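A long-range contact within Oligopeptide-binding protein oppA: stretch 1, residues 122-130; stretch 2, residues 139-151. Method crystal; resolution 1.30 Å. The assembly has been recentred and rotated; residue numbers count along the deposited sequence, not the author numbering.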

ATOM      1  N   THR A 122      19.003  -0.228  -3.878  1.00  5.29           N
ATOM      2  CA  THR A 122      17.515  -0.251  -3.739  1.00  5.41           C
ATOM      3  C   THR A 122      16.843  -0.216  -5.161  1.00  5.16           C
ATOM      4  O   THR A 122      15.942  -0.953  -5.446  1.00  5.38           O
ATOM      5  CB  THR A 122      17.086   0.985  -2.977  1.00  5.27           C
ATOM      6  OG1 THR A 122      17.628   0.860  -1.621  1.00  5.65           O
ATOM      7  CG2 THR A 122      15.541   1.076  -2.930  1.00  6.49           C
ATOM      8  N   TYR A 123      17.341   0.662  -6.036  1.00  5.14           N
ATOM      9  CA  TYR A 123      16.745   0.803  -7.390  1.00  4.85           C
ATOM     10  C   TYR A 123      16.897  -0.504  -8.183  1.00  5.12           C
ATOM     11  O   TYR A 123      16.013  -0.856  -8.864  1.00  5.58           O
ATOM     12  CB  TYR A 123      17.394   1.940  -8.160  1.00  4.96           C
ATOM     13  CG  TYR A 123      16.985   3.336  -7.623  1.00  4.80           C
ATOM     14  CD1 TYR A 123      17.650   3.913  -6.530  1.00  4.80           C
ATOM     15  CD2 TYR A 123      15.899   4.039  -8.152  1.00  5.37           C
ATOM     16  CE1 TYR A 123      17.302   5.177  -6.027  1.00  4.71           C
ATOM     17  CE2 TYR A 123      15.529   5.327  -7.638  1.00  5.37           C
ATOM     18  CZ  TYR A 123      16.260   5.884  -6.618  1.00  4.86           C
ATOM     19  OH  TYR A 123      15.866   7.121  -6.142  1.00  5.62           O
ATOM     20  N   GLU A 124      18.032  -1.176  -8.047  1.00  5.51           N
ATOM     21  CA  GLU A 124      18.240  -2.427  -8.742  1.00  5.35           C
ATOM     22  C   GLU A 124      17.293  -3.490  -8.219  1.00  4.96           C
ATOM     23  O   GLU A 124      16.812  -4.273  -8.951  1.00  5.27           O
ATOM     24  CB  GLU A 124      19.697  -2.929  -8.577  1.00  5.59           C
ATOM     25  CG  GLU A 124      20.770  -1.929  -9.217  1.00  6.23           C
ATOM     26  CD  GLU A 124      22.164  -2.480  -9.249  1.00  6.37           C
ATOM     27  OE1 GLU A 124      22.291  -3.618  -8.941  1.00  7.03           O
ATOM     28  OE2 GLU A 124      23.080  -1.724  -9.529  1.00  6.55           O
ATOM     29  N   THR A 125      17.025  -3.491  -6.912  1.00  5.49           N
ATOM     30  CA  THR A 125      16.112  -4.525  -6.369  1.00  5.69           C
ATOM     31  C   THR A 125      14.708  -4.457  -6.971  1.00  5.87           C
ATOM     32  O   THR A 125      14.069  -5.440  -7.035  1.00  6.00           O
ATOM     33  CB  THR A 125      16.031  -4.557  -4.831  1.00  5.66           C
ATOM     34  OG1 THR A 125      15.345  -3.376  -4.331  1.00  5.85           O
ATOM     35  CG2 THR A 125      17.407  -4.709  -4.177  1.00  6.80           C
ATOM     36  N   ILE A 126      14.273  -3.250  -7.348  1.00  5.72           N
ATOM     37  CA  ILE A 126      12.979  -3.099  -8.041  1.00  5.49           C
ATOM     38  C   ILE A 126      13.081  -3.242  -9.580  1.00  5.56           C
ATOM     39  O   ILE A 126      12.261  -3.866 -10.188  1.00  6.84           O
ATOM     40  CB  ILE A 126      12.350  -1.710  -7.676  1.00  5.67           C
ATOM     41  CG1 ILE A 126      12.035  -1.709  -6.146  1.00  5.86           C
ATOM     42  CG2 ILE A 126      11.103  -1.497  -8.523  1.00  6.84           C
ATOM     43  CD1 ILE A 126      11.480  -0.308  -5.661  1.00  8.21           C
ATOM     44  N   ALA A 127      14.104  -2.616 -10.157  1.00  5.13           N
ATOM     45  CA  ALA A 127      14.218  -2.505 -11.641  1.00  5.42           C
ATOM     46  C   ALA A 127      14.799  -3.725 -12.394  1.00  5.53           C
ATOM     47  O   ALA A 127      14.451  -3.936 -13.524  1.00  5.93           O
ATOM     48  CB  ALA A 127      15.009  -1.216 -12.011  1.00  6.33           C
ATOM     49  N   ASN A 128      15.699  -4.449 -11.740  1.00  4.87           N
ATOM     50  CA  ASN A 128      16.217  -5.671 -12.354  1.00  5.71           C
ATOM     51  C   ASN A 128      15.190  -6.770 -12.090  1.00  5.84           C
ATOM     52  O   ASN A 128      14.997  -7.127 -10.968  1.00  5.54           O
ATOM     53  CB  ASN A 128      17.573  -6.024 -11.751  1.00  5.64           C
ATOM     54  CG  ASN A 128      18.167  -7.268 -12.367  1.00  5.94           C
ATOM     55  OD1 ASN A 128      17.523  -8.093 -12.955  1.00  6.19           O
ATOM     56  ND2 ASN A 128      19.472  -7.338 -12.215  1.00  7.58           N
ATOM     57  N   PRO A 129      14.564  -7.311 -13.151  1.00  5.96           N
ATOM     58  CA  PRO A 129      13.449  -8.275 -12.896  1.00  6.38           C
ATOM     59  C   PRO A 129      13.848  -9.590 -12.208  1.00  5.90           C
ATOM     60  O   PRO A 129      13.042 -10.286 -11.691  1.00  6.13           O
ATOM     61  CB  PRO A 129      12.920  -8.603 -14.327  1.00  6.66           C
ATOM     62  CG  PRO A 129      13.322  -7.430 -15.152  1.00  8.41           C
ATOM     63  CD  PRO A 129      14.699  -7.066 -14.622  1.00  6.62           C
ATOM     64  N   ALA A 130      15.146  -9.887 -12.197  1.00  5.90           N
ATOM     65  CA  ALA A 130      15.623 -11.146 -11.587  1.00  6.50           C
ATOM     66  C   ALA A 130      15.335 -11.261 -10.073  1.00  6.14           C
ATOM     67  O   ALA A 130      15.244 -12.311  -9.583  1.00  6.52           O
ATOM     68  CB  ALA A 130      17.140 -11.378 -11.899  1.00  7.07           C
ATOM     69  N   SER A 139       6.466   5.747 -12.683  1.00  5.65           N
ATOM     70  CA  SER A 139       7.200   6.840 -11.974  1.00  6.02           C
ATOM     71  C   SER A 139       8.716   6.674 -12.148  1.00  5.80           C
ATOM     72  O   SER A 139       9.426   7.632 -12.279  1.00  6.15           O
ATOM     73  CB  SER A 139       6.898   6.798 -10.480  1.00  6.00           C
ATOM     74  OG  SER A 139       5.481   6.923 -10.203  1.00  7.15           O
ATOM     75  N   LEU A 140       9.195   5.437 -12.138  1.00  5.97           N
ATOM     76  CA  LEU A 140      10.656   5.155 -12.223  1.00  6.38           C
ATOM     77  C   LEU A 140      11.247   5.381 -13.623  1.00  6.41           C
ATOM     78  O   LEU A 140      12.394   5.559 -13.761  1.00  6.49           O
ATOM     79  CB  LEU A 140      10.936   3.727 -11.722  1.00  6.93           C
ATOM     80  CG  LEU A 140      10.706   3.592 -10.180  1.00  6.92           C
ATOM     81  CD1 LEU A 140      10.922   2.130  -9.801  1.00  8.25           C
ATOM     82  CD2 LEU A 140      11.663   4.487  -9.348  1.00  8.51           C
ATOM     83  N   ALA A 141      10.378   5.417 -14.650  1.00  6.31           N
ATOM     84  CA  ALA A 141      10.801   5.737 -16.041  1.00  6.66           C
ATOM     85  C   ALA A 141      11.326   7.173 -16.231  1.00  6.59           C
ATOM     86  O   ALA A 141      11.968   7.490 -17.150  1.00  7.08           O
ATOM     87  CB  ALA A 141       9.650   5.447 -17.008  1.00  8.09           C
ATOM     88  N   ASN A 142      11.004   8.014 -15.249  1.00  6.12           N
ATOM     89  CA  ASN A 142      11.438   9.420 -15.222  1.00  6.11           C
ATOM     90  C   ASN A 142      12.867   9.652 -14.721  1.00  5.83           C
ATOM     91  O   ASN A 142      13.343  10.731 -14.812  1.00  6.55           O
ATOM     92  CB  ASN A 142      10.380  10.278 -14.459  1.00  6.14           C
ATOM     93  CG  ASN A 142      10.777  11.773 -14.305  1.00  5.78           C
ATOM     94  OD1 ASN A 142      10.847  12.483 -15.253  1.00  6.19           O
ATOM     95  ND2 ASN A 142      11.003  12.182 -13.090  1.00  6.22           N
ATOM     96  N   ILE A 143      13.535   8.604 -14.267  1.00  5.77           N
ATOM     97  CA  ILE A 143      14.982   8.663 -13.974  1.00  6.07           C
ATOM     98  C   ILE A 143      15.738   8.267 -15.240  1.00  5.82           C
ATOM     99  O   ILE A 143      15.525   7.233 -15.787  1.00  5.64           O
ATOM    100  CB  ILE A 143      15.349   7.757 -12.775  1.00  5.79           C
ATOM    101  CG1 ILE A 143      14.758   8.368 -11.493  1.00  6.56           C
ATOM    102  CG2 ILE A 143      16.930   7.669 -12.633  1.00  6.88           C
ATOM    103  CD1 ILE A 143      14.872   7.383 -10.266  1.00  7.21           C
ATOM    104  N   VAL A 144      16.597   9.165 -15.689  1.00  5.80           N
ATOM    105  CA  VAL A 144      17.387   8.928 -16.908  1.00  6.48           C
ATOM    106  C   VAL A 144      18.095   7.575 -16.826  1.00  6.03           C
ATOM    107  O   VAL A 144      18.751   7.279 -15.872  1.00  6.39           O
ATOM    108  CB  VAL A 144      18.414  10.115 -17.116  1.00  6.95           C
ATOM    109  CG1 VAL A 144      19.325   9.816 -18.300  1.00  7.84           C
ATOM    110  CG2 VAL A 144      17.640  11.405 -17.453  1.00  8.01           C
ATOM    111  N   GLY A 145      17.931   6.787 -17.895  1.00  6.24           N
ATOM    112  CA  GLY A 145      18.607   5.488 -17.961  1.00  6.05           C
ATOM    113  C   GLY A 145      17.895   4.316 -17.260  1.00  5.84           C
ATOM    114  O   GLY A 145      18.256   3.184 -17.431  1.00  6.13           O
ATOM    115  N   LEU A 146      16.893   4.597 -16.458  1.00  5.64           N
ATOM    116  CA  LEU A 146      16.315   3.534 -15.606  1.00  5.96           C
ATOM    117  C   LEU A 146      15.422   2.571 -16.393  1.00  6.09           C
ATOM    118  O   LEU A 146      15.491   1.380 -16.196  1.00  6.09           O
ATOM    119  CB  LEU A 146      15.621   4.116 -14.351  1.00  6.23           C
ATOM    120  CG  LEU A 146      15.203   3.036 -13.284  1.00  6.18           C
ATOM    121  CD1 LEU A 146      16.279   2.038 -12.856  1.00  6.34           C
ATOM    122  CD2 LEU A 146      14.775   3.779 -12.005  1.00  6.52           C
ATOM    123  N   SER A 147      14.697   3.091 -17.369  1.00  6.17           N
ATOM    124  CA  SER A 147      13.918   2.230 -18.253  1.00  6.88           C
ATOM    125  C   SER A 147      14.838   1.240 -18.996  1.00  6.91           C
ATOM    126  O   SER A 147      14.570   0.093 -19.077  1.00  7.26           O
ATOM    127  CB  SER A 147      13.072   3.068 -19.241  1.00  7.20           C
ATOM    128  OG  SER A 147      12.115   3.826 -18.541  1.00  9.13           O
ATOM    129  N   ASP A 148      15.947   1.728 -19.513  1.00  7.18           N
ATOM    130  CA  ASP A 148      16.845   0.875 -20.314  1.00  7.53           C
ATOM    131  C   ASP A 148      17.571  -0.171 -19.396  1.00  6.82           C
ATOM    132  O   ASP A 148      17.851  -1.254 -19.802  1.00  6.77           O
ATOM    133  CB  ASP A 148      17.866   1.777 -21.030  1.00  8.24           C
ATOM    134  CG  ASP A 148      17.323   2.382 -22.328  1.00 11.98           C
ATOM    135  OD1 ASP A 148      16.304   2.031 -22.804  1.00 12.72           O
ATOM    136  OD2 ASP A 148      18.037   3.214 -22.819  1.00 18.55           O
ATOM    137  N   TYR A 149      17.853   0.209 -18.150  1.00  6.82           N
ATOM    138  CA  TYR A 149      18.339  -0.778 -17.179  1.00  6.55           C
ATOM    139  C   TYR A 149      17.291  -1.871 -16.907  1.00  6.46           C
ATOM    140  O   TYR A 149      17.566  -2.995 -16.959  1.00  6.45           O
ATOM    141  CB  TYR A 149      18.766  -0.065 -15.892  1.00  6.21           C
ATOM    142  CG  TYR A 149      19.283  -1.043 -14.831  1.00  6.40           C
ATOM    143  CD1 TYR A 149      20.607  -1.521 -14.872  1.00  6.56           C
ATOM    144  CD2 TYR A 149      18.449  -1.537 -13.830  1.00  5.47           C
ATOM    145  CE1 TYR A 149      21.074  -2.433 -13.934  1.00  6.68           C
ATOM    146  CE2 TYR A 149      18.937  -2.463 -12.881  1.00  6.92           C
ATOM    147  CZ  TYR A 149      20.240  -2.862 -12.954  1.00  6.65           C
ATOM    148  OH  TYR A 149      20.672  -3.750 -12.009  1.00  8.26           O
ATOM    149  N   HIS A 150      16.048  -1.464 -16.740  1.00  6.16           N
ATOM    150  CA  HIS A 150      14.913  -2.376 -16.433  1.00  6.21           C
ATOM    151  C   HIS A 150      14.689  -3.432 -17.529  1.00  7.04           C
ATOM    152  O   HIS A 150      14.359  -4.508 -17.244  1.00  7.40           O
ATOM    153  CB  HIS A 150      13.628  -1.540 -16.225  1.00  6.40           C
ATOM    154  CG  HIS A 150      12.392  -2.375 -15.983  1.00  6.21           C
ATOM    155  ND1 HIS A 150      12.255  -3.252 -14.939  1.00  6.09           N
ATOM    156  CD2 HIS A 150      11.244  -2.448 -16.682  1.00  6.71           C
ATOM    157  CE1 HIS A 150      11.086  -3.855 -15.025  1.00  6.90           C
ATOM    158  NE2 HIS A 150      10.439  -3.352 -16.051  1.00  7.19           N
ATOM    159  N   THR A 151      14.885  -3.039 -18.779  1.00  6.99           N
ATOM    160  CA  THR A 151      14.735  -3.989 -19.926  1.00  8.12           C
ATOM    161  C   THR A 151      16.060  -4.751 -20.225  1.00  8.98           C
ATOM    162  O   THR A 151      16.040  -5.603 -21.086  1.00 10.08           O
ATOM    163  CB  THR A 151      14.358  -3.227 -21.214  1.00  8.30           C
ATOM    164  OG1 THR A 151      15.413  -2.313 -21.530  1.00  9.22           O
ATOM    165  CG2 THR A 151      13.013  -2.497 -21.063  1.00  9.07           C
TER
HETATM  166  O   HOH W   1      21.233  -6.165 -10.151  1.00  6.85           O

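The most unusual feature is a hydrogen bond between a side chain and the end of a helix: His150 ND1 donates to Ala127 O at 2.7 Å, with an N-H...acceptor angle of 157°. Ala127 is the last residue of helix 122-127, so its carbonyl is available to an outside donor. The same oxygen also receives a CA-H...O contact from His150 CA at 3.3 Å, so backbone and imidazole of one residue converge on one acceptor. With chi1 at 177° (t) and chi2 at 60°, the His150 ring has Ala127 O at its edge, near its plane, as a donating ND1 requires; NE2 is hydrogen-bonded elsewhere in the structure. The backbones come close here, with Ala127 CA and His150 CA 4.8 Å apart. The methyl of Ala127 packs against Leu146 and Tyr149: its CB lies 3.6 Å from Leu146 CD1 and 3.9 Å from Tyr149 CD2, at the edge of the tyrosine ring.

Deeper in the contact, the buried Tyr123 points toward stretch 2 and its ring meets three aliphatic side chains: Tyr123 CE2 lies 3.4 Å from Ile143 CD1 and 4.3 Å from Leu140 CD2, while Tyr123 CD2 lies 4.0 Å from Leu146 CD2. Ile126 CG2 adds a contact of 3.8 Å to Leu140 CD1. Leu140, Ile143 and Leu146 offer only hydrocarbon to the ring, and the hydroxyl of Tyr123 is hydrogen-bonded elsewhere in the structure.

Tyr149, also t at chi1, packs its OH against the aliphatic part of Glu124, 3.3 Å from Glu124 CG. The polar link here is water 1, which joins three side chains: its O donates to Glu124 OE1 (3.0 Å), accepts from Asn128 ND2 (3.0 Å) and hydrogen-bonds Tyr149 OH (3.1 Å). Asn128 OD1 accepts from Ala130 N at 3.1 Å, bridging the residue where the chain leaves the helix and the 3-10 segment that follows. Altogether the two stretches bury 502 Å², both sides summed.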